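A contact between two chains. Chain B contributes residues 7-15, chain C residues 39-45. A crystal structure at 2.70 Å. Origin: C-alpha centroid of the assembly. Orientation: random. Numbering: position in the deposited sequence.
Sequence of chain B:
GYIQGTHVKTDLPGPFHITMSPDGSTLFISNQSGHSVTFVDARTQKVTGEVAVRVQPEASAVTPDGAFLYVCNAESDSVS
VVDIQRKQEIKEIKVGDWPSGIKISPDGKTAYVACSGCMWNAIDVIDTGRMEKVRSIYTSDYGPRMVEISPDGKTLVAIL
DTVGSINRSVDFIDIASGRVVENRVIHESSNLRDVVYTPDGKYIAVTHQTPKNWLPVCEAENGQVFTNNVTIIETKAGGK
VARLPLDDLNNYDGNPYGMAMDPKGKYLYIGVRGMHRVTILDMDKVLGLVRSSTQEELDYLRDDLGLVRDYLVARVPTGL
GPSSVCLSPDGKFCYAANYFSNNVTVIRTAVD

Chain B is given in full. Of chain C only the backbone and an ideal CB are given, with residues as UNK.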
# COMPACT_ATOMS: atom_id res chain seq x y z
N HIS B 7 -5.43 -1.18 -66.41
CA HIS B 7 -5.85 -1.81 -67.66
C HIS B 7 -5.58 -3.31 -67.65
O HIS B 7 -5.82 -4.00 -68.64
CB HIS B 7 -5.15 -1.14 -68.84
CG HIS B 7 -5.59 0.27 -69.08
ND1 HIS B 7 -6.90 0.62 -69.32
CD2 HIS B 7 -4.89 1.43 -69.09
CE1 HIS B 7 -6.99 1.92 -69.48
NE2 HIS B 7 -5.78 2.44 -69.35
N VAL B 8 -5.08 -3.82 -66.53
CA VAL B 8 -4.80 -5.24 -66.38
C VAL B 8 -6.08 -6.04 -66.15
O VAL B 8 -6.89 -5.69 -65.30
CB VAL B 8 -3.82 -5.51 -65.23
CG1 VAL B 8 -3.41 -6.98 -65.20
CG2 VAL B 8 -2.59 -4.62 -65.35
N LYS B 9 -6.24 -7.13 -66.90
CA LYS B 9 -7.44 -7.96 -66.83
C LYS B 9 -7.35 -9.07 -65.78
O LYS B 9 -6.29 -9.66 -65.57
CB LYS B 9 -7.74 -8.57 -68.20
CG LYS B 9 -9.22 -8.86 -68.41
CD LYS B 9 -9.49 -9.31 -69.83
CE LYS B 9 -9.94 -8.14 -70.68
NZ LYS B 9 -10.37 -8.57 -72.03
N THR B 10 -8.48 -9.34 -65.13
CA THR B 10 -8.59 -10.45 -64.19
C THR B 10 -9.90 -11.21 -64.39
O THR B 10 -10.90 -10.63 -64.81
CB THR B 10 -8.50 -9.97 -62.73
OG1 THR B 10 -8.67 -11.08 -61.84
CG2 THR B 10 -9.57 -8.93 -62.44
N ASP B 11 -9.89 -12.51 -64.10
CA ASP B 11 -11.09 -13.33 -64.22
C ASP B 11 -11.89 -13.34 -62.92
O ASP B 11 -12.99 -13.88 -62.86
CB ASP B 11 -10.72 -14.77 -64.61
CG ASP B 11 -9.95 -14.84 -65.91
OD1 ASP B 11 -10.14 -13.95 -66.77
OD2 ASP B 11 -9.15 -15.78 -66.08
N LEU B 12 -11.32 -12.75 -61.87
CA LEU B 12 -11.91 -12.79 -60.54
C LEU B 12 -12.89 -11.64 -60.30
O LEU B 12 -12.60 -10.49 -60.65
CB LEU B 12 -10.81 -12.77 -59.48
CG LEU B 12 -9.74 -13.85 -59.66
CD1 LEU B 12 -8.65 -13.70 -58.61
CD2 LEU B 12 -10.36 -15.23 -59.59
N PRO B 13 -14.05 -11.94 -59.70
CA PRO B 13 -15.11 -10.96 -59.44
C PRO B 13 -14.72 -9.87 -58.45
O PRO B 13 -15.06 -8.71 -58.67
CB PRO B 13 -16.25 -11.82 -58.88
CG PRO B 13 -15.58 -13.03 -58.32
CD PRO B 13 -14.42 -13.29 -59.23
N GLY B 14 -14.02 -10.23 -57.37
CA GLY B 14 -13.55 -9.23 -56.43
C GLY B 14 -14.63 -8.48 -55.66
O GLY B 14 -14.72 -7.26 -55.80
N PRO B 15 -15.47 -9.20 -54.90
CA PRO B 15 -16.64 -8.52 -54.33
C PRO B 15 -16.28 -7.31 -53.46
O PRO B 15 -15.52 -7.44 -52.50
CB PRO B 15 -17.28 -9.61 -53.45
CG PRO B 15 -16.71 -10.91 -53.93
CD PRO B 15 -15.34 -10.59 -54.42
N UNK C 39 5.44 -7.41 -64.88
CA UNK C 39 4.67 -8.64 -64.93
C UNK C 39 3.23 -8.38 -64.48
O UNK C 39 2.99 -8.01 -63.34
CB UNK C 39 5.32 -9.72 -64.06
N UNK C 40 2.29 -8.58 -65.40
CA UNK C 40 0.89 -8.26 -65.12
C UNK C 40 0.19 -9.39 -64.37
O UNK C 40 -0.98 -9.27 -64.01
CB UNK C 40 0.15 -7.96 -66.42
N UNK C 41 0.90 -10.49 -64.14
CA UNK C 41 0.34 -11.60 -63.39
C UNK C 41 0.56 -11.42 -61.89
O UNK C 41 -0.05 -12.12 -61.08
CB UNK C 41 0.95 -12.92 -63.86
N UNK C 42 1.42 -10.48 -61.53
CA UNK C 42 1.72 -10.21 -60.12
C UNK C 42 0.96 -9.01 -59.55
O UNK C 42 1.11 -8.68 -58.38
CB UNK C 42 3.22 -9.98 -59.95
N UNK C 43 0.14 -8.36 -60.38
CA UNK C 43 -0.48 -7.09 -60.00
C UNK C 43 -1.49 -7.23 -58.86
O UNK C 43 -1.58 -6.35 -57.99
CB UNK C 43 -1.17 -6.47 -61.22
N UNK C 44 -2.24 -8.33 -58.84
CA UNK C 44 -3.27 -8.51 -57.82
C UNK C 44 -2.64 -8.80 -56.46
O UNK C 44 -3.11 -8.30 -55.43
CB UNK C 44 -4.22 -9.64 -58.21
N UNK C 45 -1.59 -9.61 -56.46
CA UNK C 45 -0.82 -9.88 -55.26
C UNK C 45 -0.30 -8.56 -54.68
O UNK C 45 -0.33 -8.34 -53.47
CB UNK C 45 0.33 -10.84 -55.56

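Position 39 opens the chain C stretch. Its CA-to-CB bond is out of reach of this stretch of chain B, and nothing of it lies within 5.5 Å of the ideal CB. Many side chains would do. The residue is Lys39(C), extended, with no contact to this stretch. Its carbonyl starts a type I beta turn that runs to position 42.

Position 40 faces chain B. Its ideal CB is 3.9 Å from Val8(B) CG1, so the methyl is already close to the first side-chain atom. Phi and psi of -83° and -3° fit a turn. Chain B offers an apolar methyl here. A small residue such as alanine, serine or threonine would suit. The residue is Ser40(C), with chi1 in p. It makes no hydrogen bond to this stretch of chain B. Its closest approach is through the backbone: Ser40(C) O lies 3.5 Å from Val8(B) CG1.

Position 41 points away from this stretch of chain B, so a polar or charged side chain is as acceptable as any. It is Glu41(C), which makes no contact with the stretch.

Position 42 is also out of reach, and this stretch does not select its side chain. It is Leu42(C). It closes the turn with a weak hydrogen bond from Leu42(C) N to Lys39(C) O, at 3.4 Å.

Position 43 begins a helix and points toward chain B. The ideal CB is 4.6 Å from Val8(B) CG1. Alanine or valine would fit the apolar surface; isoleucine or leucine might, with the end of the side chain turned aside. The residue is Val43(C), with chi1 in p. Val43(C) CG1 packs 3.6 Å from Val8(B) CG1, an apolar contact.

Position 44 also points toward chain B, but its ideal CB has nothing of that stretch within 5.5 Å. A short side chain would fall short. Glutamine or methionine could approach Thr10(B) and Leu12(B); lysine or arginine extends farther, toward Gly14(B). The residue is Arg44(C), with chi1, chi2 and chi3 all in t. The extended chain carries its guanidinium to Leu12(B), whose CD1 lies over one face, 3.5 Å from Arg44(C) CZ. Gly14(B) CA sits at the edge, 4.0 Å from Arg44(C) NH2. Thr10(B) OG1 is 4.3 Å from Arg44(C) CD; it already accepts a hydrogen bond from Leu12(B) N, at 3.1 Å. Arg44(C) NH1 and NH2 are hydrogen-bonded elsewhere in the structure.

Position 45 continues the helix, out of reach. Most helix-compatible residues would suit. It is Tyr45(C), without contact to this stretch.

Chain C (39-45) KSELVRY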
# COMPACT_ATOMS: atom_id res chain seq x y z
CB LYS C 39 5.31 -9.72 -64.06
CG LYS C 39 6.71 -10.12 -64.52
CD LYS C 39 7.25 -11.29 -63.70
CE LYS C 39 8.63 -11.70 -64.18
NZ LYS C 39 9.17 -12.85 -63.41
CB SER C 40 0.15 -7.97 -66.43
OG SER C 40 0.16 -9.09 -67.29
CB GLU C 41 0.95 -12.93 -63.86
CG GLU C 41 2.46 -13.05 -63.67
CD GLU C 41 3.25 -12.45 -64.82
OE1 GLU C 41 2.67 -11.71 -65.63
OE2 GLU C 41 4.46 -12.74 -64.92
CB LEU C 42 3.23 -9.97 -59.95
CG LEU C 42 4.14 -11.12 -60.38
CD1 LEU C 42 5.59 -10.81 -60.05
CD2 LEU C 42 3.71 -12.42 -59.74
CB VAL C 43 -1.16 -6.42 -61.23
CG1 VAL C 43 -2.24 -7.32 -61.81
CG2 VAL C 43 -1.72 -5.06 -60.86
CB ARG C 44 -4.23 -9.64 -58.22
CG ARG C 44 -5.56 -9.59 -57.49
CD ARG C 44 -6.57 -10.56 -58.09
NE ARG C 44 -7.93 -10.27 -57.64
CZ ARG C 44 -8.49 -10.81 -56.57
NH1 ARG C 44 -7.82 -11.68 -55.83
NH2 ARG C 44 -9.74 -10.49 -56.24
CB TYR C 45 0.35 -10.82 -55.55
CG TYR C 45 -0.05 -12.16 -56.13
CD1 TYR C 45 -0.56 -13.17 -55.31
CD2 TYR C 45 0.08 -12.42 -57.48
CE1 TYR C 45 -0.93 -14.39 -55.84
CE2 TYR C 45 -0.28 -13.64 -58.02
CZ TYR C 45 -0.79 -14.62 -57.19
OH TYR C 45 -1.15 -15.84 -57.72
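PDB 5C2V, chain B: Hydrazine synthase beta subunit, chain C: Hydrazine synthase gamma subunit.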